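Local coordinates for putative exotoxin (superantigen) (Streptococcus pyogenes, PDB 1TY0), which probably acts as a superantigen toxin that engages T-cell receptors through a surface it can also use to form dimers, at residues L75-G89 against T182-K194. Residues are numbered along the deposited sequence; the frame is centred on the assembly and turned at random.
Sequences LPYIFTRYDVYYIYG and TRSDIFKKYKDNK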
loop_
_atom_site.group_PDB
_atom_site.type_symbol
_atom_site.label_atom_id
_atom_site.label_comp_id
_atom_site.label_asym_id
_atom_site.label_seq_id
_atom_site.Cartn_x
_atom_site.Cartn_y
_atom_site.Cartn_z
ATOM N N LEU A 75 5.593 -2.096 7.096
ATOM C CA LEU A 75 4.232 -2.037 6.580
ATOM C C LEU A 75 3.468 -0.968 7.344
ATOM O O LEU A 75 3.380 -1.017 8.575
ATOM C CB LEU A 75 3.563 -3.409 6.728
ATOM C CG LEU A 75 4.413 -4.573 6.203
ATOM C CD1 LEU A 75 3.642 -5.890 6.337
ATOM C CD2 LEU A 75 4.791 -4.322 4.750
ATOM N N PRO A 76 2.918 0.033 6.631
ATOM C CA PRO A 76 2.168 1.101 7.305
ATOM C C PRO A 76 0.889 0.564 7.936
ATOM O O PRO A 76 0.175 -0.220 7.314
ATOM C CB PRO A 76 1.890 2.086 6.174
ATOM C CG PRO A 76 1.691 1.172 4.993
ATOM C CD PRO A 76 2.842 0.181 5.163
ATOM N N TYR A 77 0.597 0.983 9.165
ATOM C CA TYR A 77 -0.603 0.500 9.843
ATOM C C TYR A 77 -1.687 1.565 9.993
ATOM O O TYR A 77 -2.830 1.265 10.358
ATOM C CB TYR A 77 -0.231 -0.088 11.213
ATOM C CG TYR A 77 0.424 0.881 12.174
ATOM C CD1 TYR A 77 -0.344 1.734 12.970
ATOM C CD2 TYR A 77 1.809 0.941 12.294
ATOM C CE1 TYR A 77 0.258 2.622 13.863
ATOM C CE2 TYR A 77 2.422 1.828 13.182
ATOM C CZ TYR A 77 1.642 2.664 13.963
ATOM O OH TYR A 77 2.246 3.543 14.838
ATOM N N ILE A 78 -1.332 2.808 9.704
ATOM C CA ILE A 78 -2.287 3.902 9.797
ATOM C C ILE A 78 -1.774 5.081 8.989
ATOM O O ILE A 78 -0.565 5.237 8.818
ATOM C CB ILE A 78 -2.490 4.346 11.266
ATOM C CG1 ILE A 78 -3.711 5.255 11.377
ATOM C CG2 ILE A 78 -1.259 5.083 11.778
ATOM C CD1 ILE A 78 -5.025 4.534 11.181
ATOM N N PHE A 79 -2.697 5.892 8.478
ATOM C CA PHE A 79 -2.347 7.084 7.712
ATOM C C PHE A 79 -2.947 8.294 8.414
ATOM O O PHE A 79 -4.010 8.201 9.039
ATOM C CB PHE A 79 -2.908 7.019 6.282
ATOM C CG PHE A 79 -2.366 5.887 5.461
ATOM C CD1 PHE A 79 -0.996 5.735 5.275
ATOM C CD2 PHE A 79 -3.229 4.979 4.861
ATOM C CE1 PHE A 79 -0.494 4.693 4.500
ATOM C CE2 PHE A 79 -2.735 3.931 4.081
ATOM C CZ PHE A 79 -1.365 3.791 3.903
ATOM N N THR A 80 -2.255 9.425 8.338
ATOM C CA THR A 80 -2.755 10.653 8.952
ATOM C C THR A 80 -2.569 11.785 7.958
ATOM O O THR A 80 -2.006 11.591 6.878
ATOM C CB THR A 80 -1.999 11.033 10.246
ATOM O OG1 THR A 80 -0.710 11.565 9.910
ATOM C CG2 THR A 80 -1.844 9.821 11.158
ATOM N N ARG A 81 -3.029 12.975 8.330
ATOM C CA ARG A 81 -2.908 14.137 7.457
ATOM C C ARG A 81 -1.464 14.629 7.331
ATOM O O ARG A 81 -1.157 15.466 6.475
ATOM C CB ARG A 81 -3.781 15.275 7.989
ATOM C CG ARG A 81 -3.369 15.764 9.359
ATOM C CD ARG A 81 -4.358 16.763 9.915
ATOM N NE ARG A 81 -4.080 17.052 11.317
ATOM C CZ ARG A 81 -4.840 17.823 12.086
ATOM N NH1 ARG A 81 -5.934 18.387 11.588
ATOM N NH2 ARG A 81 -4.514 18.020 13.356
ATOM N N TYR A 82 -0.579 14.102 8.172
ATOM C CA TYR A 82 0.825 14.515 8.168
ATOM C C TYR A 82 1.721 13.743 7.206
ATOM O O TYR A 82 1.448 12.585 6.869
ATOM C CB TYR A 82 1.395 14.391 9.581
ATOM C CG TYR A 82 0.655 15.231 10.589
ATOM C CD1 TYR A 82 0.846 16.611 10.647
ATOM C CD2 TYR A 82 -0.242 14.648 11.482
ATOM C CE1 TYR A 82 0.164 17.390 11.573
ATOM C CE2 TYR A 82 -0.933 15.423 12.415
ATOM C CZ TYR A 82 -0.719 16.793 12.452
ATOM O OH TYR A 82 -1.369 17.570 13.383
ATOM N N ASP A 83 2.807 14.384 6.781
ATOM C CA ASP A 83 3.755 13.750 5.869
ATOM C C ASP A 83 4.739 12.929 6.692
ATOM O O ASP A 83 5.923 13.264 6.842
ATOM C CB ASP A 83 4.481 14.799 5.023
ATOM C CG ASP A 83 3.551 15.494 4.042
ATOM O OD1 ASP A 83 2.741 14.795 3.393
ATOM O OD2 ASP A 83 3.635 16.733 3.913
ATOM N N VAL A 84 4.201 11.849 7.240
ATOM C CA VAL A 84 4.951 10.923 8.071
ATOM C C VAL A 84 4.372 9.537 7.835
ATOM O O VAL A 84 3.155 9.384 7.772
ATOM C CB VAL A 84 4.760 11.232 9.572
ATOM C CG1 VAL A 84 5.513 10.215 10.409
ATOM C CG2 VAL A 84 5.232 12.639 9.888
ATOM N N TYR A 85 5.234 8.540 7.686
ATOM C CA TYR A 85 4.763 7.167 7.542
ATOM C C TYR A 85 4.879 6.533 8.931
ATOM O O TYR A 85 5.880 6.724 9.623
ATOM C CB TYR A 85 5.629 6.370 6.562
ATOM C CG TYR A 85 5.364 6.668 5.106
ATOM C CD1 TYR A 85 4.080 6.567 4.574
ATOM C CD2 TYR A 85 6.405 7.025 4.255
ATOM C CE1 TYR A 85 3.839 6.816 3.221
ATOM C CE2 TYR A 85 6.179 7.276 2.904
ATOM C CZ TYR A 85 4.898 7.167 2.394
ATOM O OH TYR A 85 4.694 7.389 1.054
ATOM N N TYR A 86 3.865 5.773 9.328
ATOM C CA TYR A 86 3.867 5.118 10.635
ATOM C C TYR A 86 3.983 3.611 10.463
ATOM O O TYR A 86 3.118 2.971 9.861
ATOM C CB TYR A 86 2.593 5.483 11.404
ATOM C CG TYR A 86 2.556 6.949 11.750
ATOM C CD1 TYR A 86 3.364 7.456 12.766
ATOM C CD2 TYR A 86 1.780 7.847 11.014
ATOM C CE1 TYR A 86 3.412 8.817 13.044
ATOM C CE2 TYR A 86 1.823 9.225 11.286
ATOM C CZ TYR A 86 2.643 9.694 12.300
ATOM O OH TYR A 86 2.718 11.039 12.578
ATOM N N ILE A 87 5.077 3.054 10.980
ATOM C CA ILE A 87 5.338 1.618 10.878
ATOM C C ILE A 87 5.853 1.083 12.211
ATOM O O ILE A 87 6.182 1.858 13.109
ATOM C CB ILE A 87 6.423 1.317 9.807
ATOM C CG1 ILE A 87 7.741 2.001 10.193
ATOM C CG2 ILE A 87 5.956 1.811 8.429
ATOM C CD1 ILE A 87 8.920 1.633 9.296
ATOM N N TYR A 88 5.905 -0.240 12.336
ATOM C CA TYR A 88 6.439 -0.879 13.540
ATOM C C TYR A 88 7.741 -1.534 13.098
ATOM O O TYR A 88 7.751 -2.290 12.124
ATOM C CB TYR A 88 5.489 -1.962 14.062
ATOM C CG TYR A 88 4.176 -1.451 14.595
ATOM C CD1 TYR A 88 4.135 -0.471 15.589
ATOM C CD2 TYR A 88 2.969 -1.981 14.140
ATOM C CE1 TYR A 88 2.921 -0.036 16.122
ATOM C CE2 TYR A 88 1.752 -1.555 14.668
ATOM C CZ TYR A 88 1.735 -0.584 15.657
ATOM O OH TYR A 88 0.527 -0.163 16.186
ATOM N N GLY A 89 8.836 -1.246 13.797
ATOM C CA GLY A 89 10.117 -1.830 13.428
ATOM C C GLY A 89 10.525 -1.556 11.985
ATOM O O GLY A 89 10.344 -0.441 11.482
ATOM N N THR A 182 -7.033 -5.569 13.055
ATOM C CA THR A 182 -6.718 -4.438 12.177
ATOM C C THR A 182 -5.263 -4.620 11.752
ATOM O O THR A 182 -4.573 -5.489 12.279
ATOM C CB THR A 182 -6.797 -3.088 12.920
ATOM O OG1 THR A 182 -5.824 -3.062 13.973
ATOM C CG2 THR A 182 -8.180 -2.876 13.506
ATOM N N ARG A 183 -4.785 -3.802 10.817
ATOM C CA ARG A 183 -3.395 -3.919 10.396
ATOM C C ARG A 183 -2.482 -3.644 11.583
ATOM O O ARG A 183 -1.458 -4.301 11.748
ATOM C CB ARG A 183 -3.087 -2.957 9.246
ATOM C CG ARG A 183 -3.360 -3.570 7.885
ATOM C CD ARG A 183 -3.165 -2.572 6.751
ATOM N NE ARG A 183 -3.366 -3.225 5.462
ATOM C CZ ARG A 183 -3.726 -2.599 4.346
ATOM N NH1 ARG A 183 -3.931 -1.288 4.347
ATOM N NH2 ARG A 183 -3.881 -3.289 3.225
ATOM N N SER A 184 -2.863 -2.678 12.414
ATOM C CA SER A 184 -2.075 -2.354 13.595
ATOM C C SER A 184 -1.941 -3.592 14.478
ATOM O O SER A 184 -0.846 -3.916 14.938
ATOM C CB SER A 184 -2.737 -1.235 14.397
ATOM O OG SER A 184 -1.980 -0.937 15.556
ATOM N N ASP A 185 -3.056 -4.278 14.719
ATOM C CA ASP A 185 -3.034 -5.481 15.556
ATOM C C ASP A 185 -2.104 -6.548 14.992
ATOM O O ASP A 185 -1.309 -7.137 15.727
ATOM C CB ASP A 185 -4.430 -6.104 15.681
ATOM C CG ASP A 185 -5.417 -5.216 16.405
ATOM O OD1 ASP A 185 -5.006 -4.475 17.323
ATOM O OD2 ASP A 185 -6.613 -5.284 16.067
ATOM N N ILE A 186 -2.212 -6.789 13.687
ATOM C CA ILE A 186 -1.418 -7.818 13.016
ATOM C C ILE A 186 0.057 -7.476 12.857
ATOM O O ILE A 186 0.917 -8.356 12.928
ATOM C CB ILE A 186 -2.021 -8.143 11.624
ATOM C CG1 ILE A 186 -3.417 -8.756 11.801
ATOM C CG2 ILE A 186 -1.129 -9.122 10.868
ATOM C CD1 ILE A 186 -4.235 -8.815 10.531
ATOM N N PHE A 187 0.356 -6.199 12.653
ATOM C CA PHE A 187 1.738 -5.772 12.464
ATOM C C PHE A 187 2.496 -5.489 13.763
ATOM O O PHE A 187 3.716 -5.364 13.747
ATOM C CB PHE A 187 1.799 -4.514 11.583
ATOM C CG PHE A 187 1.223 -4.685 10.201
ATOM C CD1 PHE A 187 0.995 -5.948 9.657
ATOM C CD2 PHE A 187 0.941 -3.560 9.425
ATOM C CE1 PHE A 187 0.492 -6.087 8.359
ATOM C CE2 PHE A 187 0.439 -3.685 8.130
ATOM C CZ PHE A 187 0.215 -4.951 7.595
ATOM N N LYS A 188 1.789 -5.389 14.884
ATOM C CA LYS A 188 2.448 -5.091 16.150
ATOM C C LYS A 188 3.586 -6.049 16.476
ATOM O O LYS A 188 4.541 -5.674 17.151
ATOM C CB LYS A 188 1.430 -5.076 17.297
ATOM C CG LYS A 188 1.277 -3.704 17.947
ATOM C CD LYS A 188 0.129 -3.674 18.944
ATOM C CE LYS A 188 0.074 -2.349 19.688
ATOM N NZ LYS A 188 -0.060 -1.181 18.776
ATOM N N LYS A 189 3.491 -7.283 15.993
ATOM C CA LYS A 189 4.546 -8.260 16.250
ATOM C C LYS A 189 5.897 -7.757 15.754
ATOM O O LYS A 189 6.939 -8.085 16.327
ATOM C CB LYS A 189 4.213 -9.603 15.580
ATOM C CG LYS A 189 3.932 -9.519 14.076
ATOM C CD LYS A 189 3.800 -10.922 13.465
ATOM C CE LYS A 189 3.422 -10.885 11.990
ATOM N NZ LYS A 189 1.984 -10.592 11.754
ATOM N N TYR A 190 5.886 -6.926 14.712
ATOM C CA TYR A 190 7.133 -6.426 14.152
ATOM C C TYR A 190 7.828 -5.386 15.020
ATOM O O TYR A 190 8.913 -4.928 14.685
ATOM C CB TYR A 190 6.906 -5.857 12.736
ATOM C CG TYR A 190 6.301 -6.846 11.756
ATOM C CD1 TYR A 190 6.839 -8.123 11.602
ATOM C CD2 TYR A 190 5.193 -6.498 10.972
ATOM C CE1 TYR A 190 6.296 -9.035 10.700
ATOM C CE2 TYR A 190 4.638 -7.408 10.059
ATOM C CZ TYR A 190 5.199 -8.675 9.931
ATOM O OH TYR A 190 4.673 -9.580 9.040
ATOM N N LYS A 191 7.212 -5.009 16.135
ATOM C CA LYS A 191 7.841 -4.032 17.011
ATOM C C LYS A 191 9.123 -4.589 17.624
ATOM O O LYS A 191 9.955 -3.825 18.111
ATOM C CB LYS A 191 6.882 -3.582 18.116
ATOM C CG LYS A 191 5.741 -2.727 17.606
ATOM C CD LYS A 191 4.833 -2.253 18.733
ATOM C CE LYS A 191 5.598 -1.442 19.762
ATOM N NZ LYS A 191 4.661 -0.796 20.729
ATOM N N ASP A 192 9.299 -5.911 17.604
ATOM C CA ASP A 192 10.534 -6.468 18.153
ATOM C C ASP A 192 11.724 -6.188 17.233
ATOM O O ASP A 192 12.870 -6.464 17.592
ATOM C CB ASP A 192 10.420 -7.978 18.414
ATOM C CG ASP A 192 10.076 -8.777 17.173
ATOM O OD1 ASP A 192 10.356 -8.312 16.052
ATOM O OD2 ASP A 192 9.533 -9.895 17.328
ATOM N N ASN A 193 11.439 -5.641 16.053
ATOM C CA ASN A 193 12.469 -5.288 15.072
ATOM C C ASN A 193 13.447 -6.439 14.849
ATOM O O ASN A 193 14.633 -6.208 14.618
ATOM C CB ASN A 193 13.249 -4.052 15.557
ATOM C CG ASN A 193 13.881 -3.255 14.415
ATOM O OD1 ASN A 193 15.048 -2.861 14.486
ATOM N ND2 ASN A 193 13.109 -2.993 13.377
ATOM N N LYS A 194 12.957 -7.675 14.922
ATOM C CA LYS A 194 13.831 -8.833 14.734
ATOM C C LYS A 194 14.575 -8.730 13.416
ATOM O O LYS A 194 13.980 -8.531 12.357
ATOM C CB LYS A 194 13.036 -10.138 14.801
ATOM C CG LYS A 194 12.798 -10.618 16.219
ATOM C CD LYS A 194 12.229 -12.031 16.248
ATOM C CE LYS A 194 12.141 -12.544 17.677
ATOM N NZ LYS A 194 11.570 -13.918 17.746
HETATM O O HOH W 1 -2.119 0.483 5.941
HETATM O O HOH W 2 -4.582 -0.377 11.695
#
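Tyr88 lies against helix 183-187 and the turn that follows it, and its hydroxyl takes part in two hydrogen bonds, roughly at right angles. Lys188 NZ donates to Tyr88 OH over 2.8 Å. Ser184 OG sits near the plane of the ring and shares a 2.7 Å hydrogen bond with the same oxygen. Ser184 points its hydroxyl at the phenol because chi1 is 179°, which puts OG opposite the backbone N. Lys188 CG rests over one face of the Tyr88 ring, 4.2 Å from the centroid, in a CH-pi contact, and its chain bends at the end to bring NZ round to the oxygen. Tyr77 covers a ring face of Tyr88 from within its own segment. Lys191 CG packs obliquely, 3.4 Å from Tyr88 CD1, while its ammonium pairs with Glu55.

Leu75 and Phe187 form a second patch and cross at about a right angle. Leu75 CB lies over the Phe187 face, 3.8 Å from the centroid, and CD1 reaches on to the CE1 side. Pro76 O meets the ring at its edge. Two waters bridge the segments: one joins Pro76 O to the Arg183 guanidinium at NH1, the other joins backbone to backbone, Tyr77 O to Ser184 N. Arg183 also bonds to Tyr16 O and, through NH1, to Glu19 O of the second subunit.

The contact joins the OB-fold domain to the beta-grasp domain, the two-domain plan of this toxin family. The apolar patch lies beside a phenol whose end is held by two hydrogen bonds. Packing of Tyr77, Lys188 CG and Lys191 CG probably limits the ring's turning, and the nearby ammonium would polarise its oxygen.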